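Local coordinates for PipY (Synechococcus elongatus, PDB 5NM8), which binds pyridoxal 5'-phosphate and is probably involved in homeostasis of this cofactor, at residues L21-K26 with Q214-R219. Sequence-based numbering, arbitrary orientation.
Sequences LIAVSK and QLFGPR. With PLP (pyridoxal-5'-phosphate), chain C.
A23, F216 and L215 form the tight part of this contact. The single methyl of A23 touches both L215 and F216, its CB 4.0 Å from L215 CD1 and also 4.0 Å from F216 CE2, a place that suits a residue with no more than a methyl. Beyond it L21 and L215 meet tip to tip, CD2 to CD1 at 4.1 Å; with CG of L21 anti to the backbone N (chi1 166°), its CD2 is brought to meet L215 CD1. L11 of helix 4-14 touches both leucines, so the apolar cluster is shared by three elements.

The ring of F216 meets the strand end obliquely: CD2 lies 3.4 Å from the carbonyl O of V24, and CE2 4.0 Å from S25 CA. An alanine here would remove the ring, which would probably open a gap beside A23 and the V24-S25 backbone and leave H28 without its ring partner.

In this parallel-stranded TIM barrel, as in the N-terminal domain of alanine racemases, strand 20-24 delivers the cofactor lysine just beyond its C-terminal end. V24 turns from the helix and packs its CG1 3.7 Å from PLP C5A, while K26 NZ is covalently joined to PLP C4A at 1.3 Å. The small hydroxyl of S25 suits this buried place, its OG satisfied by a hydrogen bond to E46.

The chain loosens beyond F216. G217 leaves the helix at positive phi (69°), which suits a residue without a side chain, and a CB here would run into P218 CD. The poorly ordered P218 and R219, the latter modelled only to CB, lie exposed, making no contact with 21-26.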
loop_
_atom_site.group_PDB
_atom_site.type_symbol
_atom_site.label_atom_id
_atom_site.label_comp_id
_atom_site.label_asym_id
_atom_site.label_seq_id
_atom_site.Cartn_x
_atom_site.Cartn_y
_atom_site.Cartn_z
ATOM N N LEU A 21 2.367 3.813 9.821
ATOM C CA LEU A 21 3.217 4.446 8.869
ATOM C C LEU A 21 3.961 3.388 8.064
ATOM O O LEU A 21 4.560 2.472 8.661
ATOM C CB LEU A 21 4.226 5.282 9.621
ATOM C CG LEU A 21 5.423 5.767 8.822
ATOM C CD1 LEU A 21 4.906 6.674 7.730
ATOM C CD2 LEU A 21 6.353 6.481 9.759
ATOM N N ILE A 22 3.956 3.505 6.738
ATOM C CA ILE A 22 4.859 2.715 5.866
ATOM C C ILE A 22 5.983 3.666 5.442
ATOM O O ILE A 22 5.722 4.726 4.836
ATOM C CB ILE A 22 4.157 2.128 4.586
ATOM C CG1 ILE A 22 3.060 1.131 4.961
ATOM C CG2 ILE A 22 5.203 1.477 3.653
ATOM C CD1 ILE A 22 2.043 0.791 3.904
ATOM N N ALA A 23 7.217 3.310 5.746
ATOM C CA ALA A 23 8.355 4.088 5.365
ATOM C C ALA A 23 8.753 3.705 3.920
ATOM O O ALA A 23 9.158 2.583 3.637
ATOM C CB ALA A 23 9.511 3.866 6.366
ATOM N N VAL A 24 8.604 4.617 2.980
ATOM C CA VAL A 24 8.730 4.268 1.585
ATOM C C VAL A 24 10.194 4.456 1.222
ATOM O O VAL A 24 10.663 5.596 1.053
ATOM C CB VAL A 24 7.793 5.136 0.710
ATOM C CG1 VAL A 24 8.050 4.875 -0.768
ATOM C CG2 VAL A 24 6.360 4.809 1.038
ATOM N N SER A 25 10.928 3.346 1.141
ATOM C CA SER A 25 12.373 3.333 0.902
ATOM C C SER A 25 12.813 3.234 -0.560
ATOM O O SER A 25 14.022 3.172 -0.856
ATOM C CB SER A 25 13.028 2.197 1.728
ATOM O OG SER A 25 12.223 1.038 1.693
ATOM N N LYS A 26 11.886 3.270 -1.494
ATOM C CA LYS A 26 12.252 3.268 -2.894
ATOM C C LYS A 26 13.265 4.403 -3.152
ATOM O O LYS A 26 13.109 5.484 -2.597
ATOM C CB LYS A 26 11.014 3.403 -3.797
ATOM C CG LYS A 26 10.669 4.843 -4.138
ATOM C CD LYS A 26 9.411 5.043 -4.974
ATOM C CE LYS A 26 8.346 5.702 -4.128
ATOM N NZ LYS A 26 7.497 6.575 -4.937
ATOM N N GLN A 214 9.629 12.871 3.053
ATOM C CA GLN A 214 9.681 13.534 4.378
ATOM C C GLN A 214 10.537 12.782 5.411
ATOM O O GLN A 214 11.068 13.414 6.332
ATOM C CB GLN A 214 8.297 13.766 4.937
ATOM C CG GLN A 214 8.261 14.475 6.287
ATOM C CD GLN A 214 6.858 14.548 6.857
ATOM O OE1 GLN A 214 5.889 14.859 6.149
ATOM N NE2 GLN A 214 6.741 14.272 8.152
ATOM N N LEU A 215 10.699 11.453 5.269
ATOM C CA LEU A 215 11.524 10.678 6.195
ATOM C C LEU A 215 12.933 10.518 5.745
ATOM O O LEU A 215 13.858 10.620 6.559
ATOM C CB LEU A 215 11.005 9.237 6.363
ATOM C CG LEU A 215 9.662 9.174 7.016
ATOM C CD1 LEU A 215 9.186 7.727 7.142
ATOM C CD2 LEU A 215 9.663 9.897 8.369
ATOM N N PHE A 216 13.103 10.180 4.474
ATOM C CA PHE A 216 14.415 9.829 3.965
ATOM C C PHE A 216 15.080 11.001 3.263
ATOM O O PHE A 216 16.229 10.906 2.907
ATOM C CB PHE A 216 14.325 8.627 3.038
ATOM C CG PHE A 216 13.914 7.380 3.742
ATOM C CD1 PHE A 216 14.746 6.811 4.699
ATOM C CD2 PHE A 216 12.701 6.775 3.476
ATOM C CE1 PHE A 216 14.357 5.651 5.356
ATOM C CE2 PHE A 216 12.309 5.649 4.130
ATOM C CZ PHE A 216 13.140 5.072 5.070
ATOM N N GLY A 217 14.367 12.105 3.085
ATOM C CA GLY A 217 14.861 13.174 2.244
ATOM C C GLY A 217 14.877 12.763 0.783
ATOM O O GLY A 217 14.366 11.692 0.422
ATOM N N PRO A 218 15.451 13.621 -0.077
ATOM C CA PRO A 218 15.443 13.335 -1.513
ATOM C C PRO A 218 16.493 12.270 -1.947
ATOM O O PRO A 218 17.463 12.000 -1.221
ATOM C CB PRO A 218 15.709 14.723 -2.150
ATOM C CG PRO A 218 15.642 15.720 -1.016
ATOM C CD PRO A 218 16.032 14.952 0.202
ATOM N N ARG A 219 16.264 11.695 -3.135
ATOM C CA ARG A 219 17.016 10.543 -3.689
ATOM C C ARG A 219 18.541 10.713 -3.682
ATOM O O ARG A 219 19.072 11.639 -4.292
ATOM C CB ARG A 219 16.539 10.242 -5.122
HETATM N N1 PLP C . 3.314 5.666 -2.303
HETATM C C2 PLP C . 3.496 5.344 -3.605
HETATM C C2A PLP C . 2.544 4.439 -4.340
HETATM C C3 PLP C . 4.643 5.908 -4.334
HETATM O O3 PLP C . 4.840 5.620 -5.641
HETATM C C4 PLP C . 5.578 6.791 -3.605
HETATM C C4A PLP C . 6.741 7.381 -4.319
HETATM C C5 PLP C . 5.269 7.064 -2.174
HETATM C C6 PLP C . 4.150 6.469 -1.612
HETATM C C5A PLP C . 6.154 7.982 -1.368
HETATM O O4P PLP C . 6.013 9.315 -1.902
HETATM P P PLP C . 6.636 10.579 -1.101
HETATM O O1P PLP C . 6.133 10.386 0.319
HETATM O O2P PLP C . 6.068 11.753 -1.820
HETATM O O3P PLP C . 8.155 10.474 -1.244
#